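Local coordinates for protein kappa-carrageenase (Zobellia galactanivorans, PDB 5OCR) that probably hydrolyses kappa-carrageenan, the sulfated galactan of red algae, with the family GH16 beta-jellyroll domain that makes up this chain, at residues Q9-T14 against D19-K24; A76-D81 against I256-D261; Y203-N208 against I212-D217. One frame throughout, in Å; residues are numbered along the deposited sequence.

From the N terminus, the chain first doubles back on itself: contact 1 closes a loop of only four residues and lays segment 9-14 beside strand 21-23. Contact 2 opens with the loop segment 76-81 and closes at 256-261 after 174 intervening residues, and contact 3, the hairpin of strands 200-207 and 211-216, falls entirely within that span. No two contacts cross. Contacts 1 and 3 touch, Thr14 packing on Glu206 and Tyr215, which fastens the N-terminal segment to the jellyroll sheet. Contact 2 lies on the opposite side of the chain's centre, its own centre about 45 Å from that of contact 1, and ties two peripheral loops together.

Contact 1 of 3, residues Q9-T14 against D19-K24; sequences QQPTKT and DQWTIK
The N-terminal segment of the jellyroll folds back over the short strand 21-23, and Pro11 lies on the indole of Trp21. CG of Pro11 sits over one face of the five-membered ring, 3.9 Å from its centroid and 18° off the normal, a CH-pi contact that a rigid, flat-sided pyrrolidine makes well. Thr14 meets the same ring farther along, its CG2 methyl 3.5 Å from Trp21 NE1 in an oblique approach. Its OG1 stands between the backbone N and the carbonyl carbon (chi1 67°), which points the hydroxyl to a water 2.6 Å away. That water lies in the plane of the indole at its edge and accepts the NE1-H at 2.9 Å, so the ring nitrogen is satisfied while its face packs on carbon. Gln10 holds the backbone of Trp21 directly through NE2 and, by way of a water, through OE1. NE2 donates to Trp21 O over 3.2 Å, with a nearly straight N-H...O angle of 178°; the donor stands above the carbonyl plane. OE1 accepts from this second water, 2.7 Å away, which in turn receives the backbone N-H of Trp21. A bend at chi2 curls this long, flexible chain back to the strand, and glutamine can serve a donor and an acceptor together. Among its neighbours, strand 21-23 pairs antiparallel with strand 273-285, whose Trp283 touches both Pro11 and Trp21. Tyr101 of strand 100-107 and Glu206 of strand 200-207 touch the Thr14 side chain, and Glu206 also touches Trp21.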
loop_
_atom_site.group_PDB
_atom_site.type_symbol
_atom_site.label_atom_id
_atom_site.label_comp_id
_atom_site.label_asym_id
_atom_site.label_seq_id
_atom_site.Cartn_x
_atom_site.Cartn_y
_atom_site.Cartn_z
ATOM N N GLN A 9 13.821 -6.648 18.051
ATOM C CA GLN A 9 12.639 -7.378 17.446
ATOM C C GLN A 9 13.075 -8.068 16.153
ATOM O O GLN A 9 13.980 -7.617 15.492
ATOM C CB GLN A 9 11.521 -6.377 17.077
ATOM C CG GLN A 9 10.898 -5.674 18.287
ATOM C CD GLN A 9 9.981 -6.596 19.078
ATOM O OE1 GLN A 9 9.853 -7.797 18.789
ATOM N NE2 GLN A 9 9.303 -6.028 20.081
ATOM N N GLN A 10 12.406 -9.160 15.802
ATOM C CA GLN A 10 12.781 -9.940 14.585
ATOM C C GLN A 10 11.563 -10.128 13.706
ATOM O O GLN A 10 10.436 -10.074 14.218
ATOM C CB GLN A 10 13.300 -11.345 14.962
ATOM C CG GLN A 10 14.675 -11.324 15.630
ATOM C CD GLN A 10 15.723 -11.085 14.544
ATOM O OE1 GLN A 10 15.943 -11.924 13.673
ATOM N NE2 GLN A 10 16.352 -9.916 14.573
ATOM N N PRO A 11 11.773 -10.457 12.419
ATOM C CA PRO A 11 10.598 -10.899 11.532
ATOM C C PRO A 11 9.684 -11.955 12.243
ATOM O O PRO A 11 10.159 -12.908 12.946
ATOM C CB PRO A 11 11.290 -11.476 10.295
ATOM C CG PRO A 11 12.628 -10.716 10.243
ATOM C CD PRO A 11 13.045 -10.596 11.688
ATOM N N THR A 12 8.367 -11.763 12.152
ATOM C CA THR A 12 7.414 -12.758 12.788
ATOM C C THR A 12 7.622 -14.143 12.263
ATOM O O THR A 12 7.572 -15.141 13.061
ATOM C CB THR A 12 5.956 -12.277 12.611
ATOM O OG1 THR A 12 5.847 -10.987 13.231
ATOM C CG2 THR A 12 4.913 -13.192 13.312
ATOM N N LYS A 13 7.828 -14.272 10.947
ATOM C CA LYS A 13 7.969 -15.609 10.372
ATOM C C LYS A 13 8.805 -15.505 9.100
ATOM O O LYS A 13 8.533 -14.627 8.295
ATOM C CB LYS A 13 6.591 -16.172 10.027
ATOM C CG LYS A 13 6.604 -17.563 9.435
ATOM C CD LYS A 13 6.916 -18.577 10.513
ATOM C CE LYS A 13 6.759 -19.876 9.794
ATOM N NZ LYS A 13 6.866 -20.858 10.850
ATOM N N THR A 14 9.811 -16.375 8.908
ATOM C CA THR A 14 10.628 -16.272 7.682
ATOM C C THR A 14 10.777 -17.640 7.031
ATOM O O THR A 14 10.487 -18.678 7.675
ATOM C CB THR A 14 12.038 -15.719 7.937
ATOM O OG1 THR A 14 12.748 -16.707 8.717
ATOM C CG2 THR A 14 12.010 -14.381 8.725
ATOM N N ASP A 19 18.770 -17.808 8.170
ATOM C CA ASP A 19 19.083 -16.400 7.920
ATOM C C ASP A 19 19.212 -15.537 9.196
ATOM O O ASP A 19 18.506 -15.783 10.165
ATOM C CB ASP A 19 17.997 -15.795 7.012
ATOM C CG ASP A 19 17.996 -16.401 5.607
ATOM O OD1 ASP A 19 19.071 -16.777 5.068
ATOM O OD2 ASP A 19 16.953 -16.520 4.986
ATOM N N GLN A 20 20.038 -14.485 9.142
ATOM C CA GLN A 20 20.207 -13.554 10.248
ATOM C C GLN A 20 19.570 -12.256 9.801
ATOM O O GLN A 20 19.758 -11.876 8.639
ATOM C CB GLN A 20 21.676 -13.224 10.424
ATOM C CG GLN A 20 22.505 -14.393 10.920
ATOM C CD GLN A 20 22.303 -14.681 12.410
ATOM O OE1 GLN A 20 22.121 -13.768 13.249
ATOM N NE2 GLN A 20 22.371 -15.961 12.752
ATOM N N TRP A 21 18.865 -11.580 10.699
ATOM C CA TRP A 21 18.158 -10.320 10.284
ATOM C C TRP A 21 18.562 -9.163 11.147
ATOM O O TRP A 21 18.527 -9.279 12.379
ATOM C CB TRP A 21 16.646 -10.529 10.387
ATOM C CG TRP A 21 16.148 -11.615 9.489
ATOM C CD1 TRP A 21 15.887 -12.968 9.820
ATOM C CD2 TRP A 21 15.838 -11.467 8.066
ATOM N NE1 TRP A 21 15.459 -13.661 8.698
ATOM C CE2 TRP A 21 15.407 -12.803 7.592
ATOM C CE3 TRP A 21 15.889 -10.389 7.174
ATOM C CZ2 TRP A 21 15.021 -13.013 6.293
ATOM C CZ3 TRP A 21 15.479 -10.617 5.848
ATOM C CH2 TRP A 21 15.063 -11.892 5.435
ATOM N N THR A 22 18.911 -8.031 10.545
ATOM C CA THR A 22 19.301 -6.785 11.255
ATOM C C THR A 22 18.308 -5.676 10.988
ATOM O O THR A 22 17.984 -5.376 9.825
ATOM C CB THR A 22 20.704 -6.315 10.830
ATOM O OG1 THR A 22 21.592 -7.406 11.150
ATOM C CG2 THR A 22 21.086 -5.118 11.668
ATOM N N ILE A 23 17.745 -5.141 12.063
ATOM C CA ILE A 23 16.758 -4.112 11.901
ATOM C C ILE A 23 17.381 -2.855 11.297
ATOM O O ILE A 23 18.594 -2.566 11.565
ATOM C CB ILE A 23 15.985 -3.846 13.200
ATOM C CG1 ILE A 23 14.609 -3.217 12.794
ATOM C CG2 ILE A 23 16.909 -3.080 14.176
ATOM C CD1 ILE A 23 13.405 -3.547 13.646
ATOM N N LYS A 24 16.615 -2.173 10.416
ATOM C CA LYS A 24 17.059 -0.969 9.724
ATOM C C LYS A 24 16.171 0.174 10.198
ATOM O O LYS A 24 15.004 0.291 9.775
ATOM C CB LYS A 24 16.980 -1.195 8.207
ATOM C CG LYS A 24 17.896 -2.333 7.695
ATOM C CD LYS A 24 19.364 -2.258 8.136
ATOM C CE LYS A 24 20.190 -1.318 7.296
ATOM N NZ LYS A 24 21.612 -1.691 7.539
HETATM O O HOH W 1 18.483 -12.851 13.225
HETATM O O HOH W 2 15.257 -16.460 9.414
#

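Contact 2 of 3, residues A76-D81 against I256-D261; sequences ANNTPD and INPETD
OD1 of Asn257 is gripped by two N-H groups that reach it from opposite faces of its amide plane. One is the side-chain ND2 of Asn78, 2.9 Å from Asn257 OD1, with an N-H...O angle of 162°; the acceptor lies close to the plane of the Asn78 amide. The other is the backbone N of Glu259, 2.8 Å from the same Asn257 OD1, which makes an Asx turn. Asn257 places its carbonyl for both tasks by holding CG anti to its own N (chi1 -179°). Its backbone oxygen is doubly used as well: Thr260 OG1 donates to Asn257 O over 2.7 Å, in the carbonyl plane on a lone pair, and Thr260 N joins it. Asn78 arrives from a tight turn in which both Asn77 and Asn78 have positive phi, a conformation asparagine tolerates better than most residues with a side chain. Its amide spans two loops: ND2 serves Asn257, while OD1 bonds to NE2 of His74 on strand 67-74 and rests 3.4 Å from Pro258 CD. The Glu259 side chain also lies against Asn78, but its modelled placement there is doubtful. Tyr85 borders Asn78, Asn257 and Pro258, and Asp261 caps the helix 262-267 that follows. Because each end of the Asn78 amide has its own partner, donor on one side and acceptor on the other, the group is held against a flip, and one neutral side chain joins the two loops without any salt bridge between them.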
loop_
_atom_site.group_PDB
_atom_site.type_symbol
_atom_site.label_atom_id
_atom_site.label_comp_id
_atom_site.label_asym_id
_atom_site.label_seq_id
_atom_site.Cartn_x
_atom_site.Cartn_y
_atom_site.Cartn_z
ATOM N N ALA A 76 -13.137 20.523 2.278
ATOM C CA ALA A 76 -14.086 21.567 2.723
ATOM C C ALA A 76 -14.920 22.049 1.531
ATOM O O ALA A 76 -14.376 22.339 0.429
ATOM C CB ALA A 76 -13.356 22.756 3.359
ATOM N N ASN A 77 -16.252 22.065 1.718
ATOM C CA ASN A 77 -17.199 22.642 0.705
ATOM C C ASN A 77 -17.324 21.761 -0.588
ATOM O O ASN A 77 -17.948 22.154 -1.589
ATOM C CB ASN A 77 -16.777 24.086 0.336
ATOM C CG ASN A 77 -16.558 24.976 1.558
ATOM O OD1 ASN A 77 -17.253 24.870 2.551
ATOM N ND2 ASN A 77 -15.642 25.863 1.471
ATOM N N ASN A 78 -16.685 20.594 -0.581
ATOM C CA ASN A 78 -16.683 19.731 -1.749
ATOM C C ASN A 78 -15.961 20.413 -2.940
ATOM O O ASN A 78 -16.198 20.102 -4.085
ATOM C CB ASN A 78 -18.086 19.224 -2.162
ATOM C CG ASN A 78 -18.027 18.112 -3.207
ATOM O OD1 ASN A 78 -17.251 17.152 -3.071
ATOM N ND2 ASN A 78 -18.780 18.261 -4.281
ATOM N N THR A 79 -15.025 21.272 -2.604
ATOM C CA THR A 79 -14.323 22.064 -3.620
ATOM C C THR A 79 -13.152 21.270 -4.162
ATOM O O THR A 79 -12.263 20.889 -3.366
ATOM C CB THR A 79 -13.745 23.276 -2.938
ATOM O OG1 THR A 79 -14.856 24.055 -2.507
ATOM C CG2 THR A 79 -12.962 24.074 -3.906
ATOM N N PRO A 80 -13.176 20.989 -5.490
ATOM C CA PRO A 80 -12.060 20.244 -6.100
ATOM C C PRO A 80 -10.709 20.966 -5.983
ATOM O O PRO A 80 -10.654 22.226 -6.078
ATOM C CB PRO A 80 -12.441 20.143 -7.591
ATOM C CG PRO A 80 -13.544 21.122 -7.830
ATOM C CD PRO A 80 -14.209 21.388 -6.477
ATOM N N ASP A 81 -9.629 20.172 -5.890
ATOM C CA ASP A 81 -8.306 20.705 -5.981
ATOM C C ASP A 81 -7.628 19.927 -7.063
ATOM O O ASP A 81 -7.341 18.763 -6.854
ATOM C CB ASP A 81 -7.610 20.422 -4.644
ATOM C CG ASP A 81 -6.207 20.972 -4.593
ATOM O OD1 ASP A 81 -5.869 21.882 -5.382
ATOM O OD2 ASP A 81 -5.418 20.436 -3.809
ATOM N N ILE A 256 -14.649 10.596 -8.514
ATOM C CA ILE A 256 -16.137 10.842 -8.671
ATOM C C ILE A 256 -16.488 11.989 -7.735
ATOM O O ILE A 256 -16.059 12.021 -6.586
ATOM C CB ILE A 256 -16.920 9.542 -8.315
ATOM C CG1 ILE A 256 -16.404 8.382 -9.208
ATOM C CG2 ILE A 256 -18.433 9.750 -8.288
ATOM C CD1 ILE A 256 -17.297 7.175 -9.258
ATOM N N ASN A 257 -17.233 12.982 -8.208
ATOM C CA ASN A 257 -17.745 13.988 -7.335
ATOM C C ASN A 257 -18.797 13.379 -6.392
ATOM O O ASN A 257 -19.854 12.902 -6.867
ATOM C CB ASN A 257 -18.361 15.111 -8.190
ATOM C CG ASN A 257 -18.920 16.244 -7.378
ATOM O OD1 ASN A 257 -19.158 16.161 -6.171
ATOM N ND2 ASN A 257 -19.180 17.367 -8.088
ATOM N N PRO A 258 -18.479 13.347 -5.067
ATOM C CA PRO A 258 -19.399 12.710 -4.198
ATOM C C PRO A 258 -20.748 13.348 -4.116
ATOM O O PRO A 258 -21.653 12.635 -3.737
ATOM C CB PRO A 258 -18.600 12.537 -2.880
ATOM C CG PRO A 258 -17.690 13.726 -2.859
ATOM C CD PRO A 258 -17.362 13.971 -4.321
ATOM N N GLU A 259 -20.965 14.599 -4.628
ATOM C CA GLU A 259 -22.337 15.176 -4.797
ATOM C C GLU A 259 -23.093 14.858 -6.122
ATOM O O GLU A 259 -24.227 15.307 -6.368
ATOM C CB GLU A 259 -22.358 16.687 -4.545
ATOM C CG GLU A 259 -21.367 17.205 -3.501
ATOM C CD GLU A 259 -21.609 16.759 -2.057
ATOM O OE1 GLU A 259 -22.732 16.308 -1.747
ATOM O OE2 GLU A 259 -20.677 16.889 -1.202
ATOM N N THR A 260 -22.465 14.084 -6.983
ATOM C CA THR A 260 -23.100 13.641 -8.222
ATOM C C THR A 260 -23.440 12.175 -8.251
ATOM O O THR A 260 -23.900 11.710 -9.296
ATOM C CB THR A 260 -22.158 13.804 -9.437
ATOM O OG1 THR A 260 -20.969 12.920 -9.290
ATOM C CG2 THR A 260 -21.826 15.245 -9.585
ATOM N N ASP A 261 -23.170 11.441 -7.177
ATOM C CA ASP A 261 -23.387 9.979 -7.186
ATOM C C ASP A 261 -24.018 9.532 -5.877
ATOM O O ASP A 261 -23.486 9.860 -4.813
ATOM C CB ASP A 261 -22.041 9.285 -7.492
ATOM C CG ASP A 261 -22.075 7.802 -7.250
ATOM O OD1 ASP A 261 -22.360 7.077 -8.227
ATOM O OD2 ASP A 261 -21.870 7.331 -6.118
#

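Contact 3 of 3, residues Y203-N208 against I212-D217; sequences YGCEVN and IIWYVD
Backbone bonds between Gly204 and Tyr215, and between Glu206 and Ile213, join the antiparallel strands 200-207 and 211-216 into a hairpin of the jellyroll. Gly204 N donates to Tyr215 O over 2.9 Å, and Glu206 N to Ile213 O over 2.8 Å; each pair also bonds in return. The polar side-chain contact lies on the face carrying Glu206, Ile213 and Tyr215. Tyr215 OH donates to Glu206 OE1 over 2.9 Å, nearly along the C-O axis, with carboxylate and ring 12° from coplanar. An extended glutamate, CG anti to its backbone N (chi1 -179°), can reach this phenol diagonally across the sheet. Sulfur and carbon pack on the other face. Cys205 SG stands over one face of Trp214, 4.2 Å from the centroid of its five-membered ring, and is 3.5 Å from Ile212 CG2, which leans over the same face. The small Cys205 side chain suits a place beside Ile212 and over the Trp214 ring. Asp140 O takes the indole N-H. Val216 CG1 meets Tyr203 CE1 at 4.0 Å. On the polar face, Ser15 OG bonds Glu206 OE2, so hydroxyls hold both carboxylate oxygens and probably help a buried charge to persist.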
loop_
_atom_site.group_PDB
_atom_site.type_symbol
_atom_site.label_atom_id
_atom_site.label_comp_id
_atom_site.label_asym_id
_atom_site.label_seq_id
_atom_site.Cartn_x
_atom_site.Cartn_y
_atom_site.Cartn_z
ATOM N N TYR A 203 1.261 -7.767 8.894
ATOM C CA TYR A 203 1.381 -8.004 7.460
ATOM C C TYR A 203 2.843 -7.965 7.122
ATOM O O TYR A 203 3.517 -6.946 7.370
ATOM C CB TYR A 203 0.542 -6.950 6.674
ATOM C CG TYR A 203 -0.926 -6.988 7.028
ATOM C CD1 TYR A 203 -1.783 -7.978 6.439
ATOM C CD2 TYR A 203 -1.437 -6.140 8.039
ATOM C CE1 TYR A 203 -3.089 -7.980 6.768
ATOM C CE2 TYR A 203 -2.794 -6.197 8.415
ATOM C CZ TYR A 203 -3.584 -7.167 7.749
ATOM O OH TYR A 203 -4.901 -7.295 7.991
ATOM N N GLY A 204 3.371 -9.065 6.555
ATOM C CA GLY A 204 4.859 -9.163 6.337
ATOM C C GLY A 204 5.168 -9.576 4.949
ATOM O O GLY A 204 4.368 -10.260 4.306
ATOM N N CYS A 205 6.371 -9.254 4.505
ATOM C CA CYS A 205 6.820 -9.692 3.173
ATOM C C CYS A 205 8.325 -9.914 3.219
ATOM O O CYS A 205 9.094 -8.941 3.610
ATOM C CB CYS A 205 6.557 -8.626 2.141
ATOM S SG CYS A 205 6.763 -9.153 0.429
ATOM N N GLU A 206 8.745 -11.064 2.714
ATOM C CA GLU A 206 10.155 -11.352 2.584
ATOM C C GLU A 206 10.534 -11.300 1.114
ATOM O O GLU A 206 9.908 -12.000 0.301
ATOM C CB GLU A 206 10.374 -12.736 3.235
ATOM C CG GLU A 206 11.816 -13.176 3.200
ATOM C CD GLU A 206 11.939 -14.595 3.755
ATOM O OE1 GLU A 206 11.015 -15.048 4.434
ATOM O OE2 GLU A 206 13.040 -15.216 3.649
ATOM N N VAL A 207 11.543 -10.484 0.753
ATOM C CA VAL A 207 11.858 -10.217 -0.641
ATOM C C VAL A 207 13.338 -10.595 -0.828
ATOM O O VAL A 207 14.210 -10.040 -0.138
ATOM C CB VAL A 207 11.720 -8.719 -1.019
ATOM C CG1 VAL A 207 12.061 -8.500 -2.491
ATOM C CG2 VAL A 207 10.295 -8.237 -0.719
ATOM N N ASN A 208 13.613 -11.536 -1.718
ATOM C CA ASN A 208 15.013 -11.840 -2.048
ATOM C C ASN A 208 15.185 -11.911 -3.589
ATOM O O ASN A 208 14.238 -11.734 -4.305
ATOM C CB ASN A 208 15.516 -13.127 -1.310
ATOM C CG ASN A 208 14.747 -14.364 -1.690
ATOM O OD1 ASN A 208 14.605 -14.714 -2.887
ATOM N ND2 ASN A 208 14.309 -15.085 -0.694
ATOM N N ILE A 212 9.475 -13.911 -3.587
ATOM C CA ILE A 212 8.836 -12.916 -2.699
ATOM C C ILE A 212 7.777 -13.765 -1.919
ATOM O O ILE A 212 7.024 -14.517 -2.505
ATOM C CB ILE A 212 8.118 -11.817 -3.490
ATOM C CG1 ILE A 212 9.154 -11.001 -4.326
ATOM C CG2 ILE A 212 7.382 -10.841 -2.531
ATOM C CD1 ILE A 212 8.493 -10.370 -5.569
ATOM N N ILE A 213 7.773 -13.614 -0.584
ATOM C CA ILE A 213 6.873 -14.453 0.210
ATOM C C ILE A 213 6.094 -13.510 1.129
ATOM O O ILE A 213 6.685 -12.691 1.824
ATOM C CB ILE A 213 7.724 -15.443 1.079
ATOM C CG1 ILE A 213 8.718 -16.196 0.118
ATOM C CG2 ILE A 213 6.774 -16.454 1.795
ATOM C CD1 ILE A 213 9.987 -16.609 0.830
ATOM N N TRP A 214 4.796 -13.720 1.226
ATOM C CA TRP A 214 3.944 -12.852 2.072
ATOM C C TRP A 214 3.385 -13.585 3.255
ATOM O O TRP A 214 3.033 -14.822 3.157
ATOM C CB TRP A 214 2.765 -12.435 1.245
ATOM C CG TRP A 214 2.939 -11.451 0.111
ATOM C CD1 TRP A 214 2.606 -10.097 0.129
ATOM C CD2 TRP A 214 3.470 -11.709 -1.235
ATOM N NE1 TRP A 214 2.887 -9.494 -1.083
ATOM C CE2 TRP A 214 3.337 -10.447 -1.976
ATOM C CE3 TRP A 214 3.929 -12.864 -1.912
ATOM C CZ2 TRP A 214 3.750 -10.332 -3.299
ATOM C CZ3 TRP A 214 4.341 -12.747 -3.216
ATOM C CH2 TRP A 214 4.237 -11.510 -3.922
ATOM N N TYR A 215 3.270 -12.867 4.361
ATOM C CA TYR A 215 2.792 -13.467 5.621
ATOM C C TYR A 215 1.693 -12.644 6.243
ATOM O O TYR A 215 1.689 -11.434 6.203
ATOM C CB TYR A 215 3.958 -13.484 6.634
ATOM C CG TYR A 215 5.166 -14.262 6.143
ATOM C CD1 TYR A 215 6.175 -13.627 5.404
ATOM C CD2 TYR A 215 5.275 -15.640 6.451
ATOM C CE1 TYR A 215 7.332 -14.376 4.981
ATOM C CE2 TYR A 215 6.396 -16.399 5.998
ATOM C CZ TYR A 215 7.402 -15.718 5.313
ATOM O OH TYR A 215 8.491 -16.476 4.864
ATOM N N VAL A 216 0.693 -13.291 6.821
ATOM C CA VAL A 216 -0.344 -12.551 7.590
ATOM C C VAL A 216 -0.357 -13.197 8.960
ATOM O O VAL A 216 -0.572 -14.439 9.058
ATOM C CB VAL A 216 -1.735 -12.548 6.902
ATOM C CG1 VAL A 216 -2.830 -11.888 7.776
ATOM C CG2 VAL A 216 -1.600 -11.918 5.532
ATOM N N ASP A 217 -0.221 -12.404 10.035
ATOM C CA ASP A 217 -0.174 -12.961 11.373
ATOM C C ASP A 217 0.744 -14.196 11.502
ATOM O O ASP A 217 0.362 -15.227 12.140
ATOM C CB ASP A 217 -1.611 -13.289 11.846
ATOM C CG ASP A 217 -2.393 -12.038 12.263
ATOM O OD1 ASP A 217 -1.791 -10.957 12.431
ATOM O OD2 ASP A 217 -3.607 -12.212 12.540
#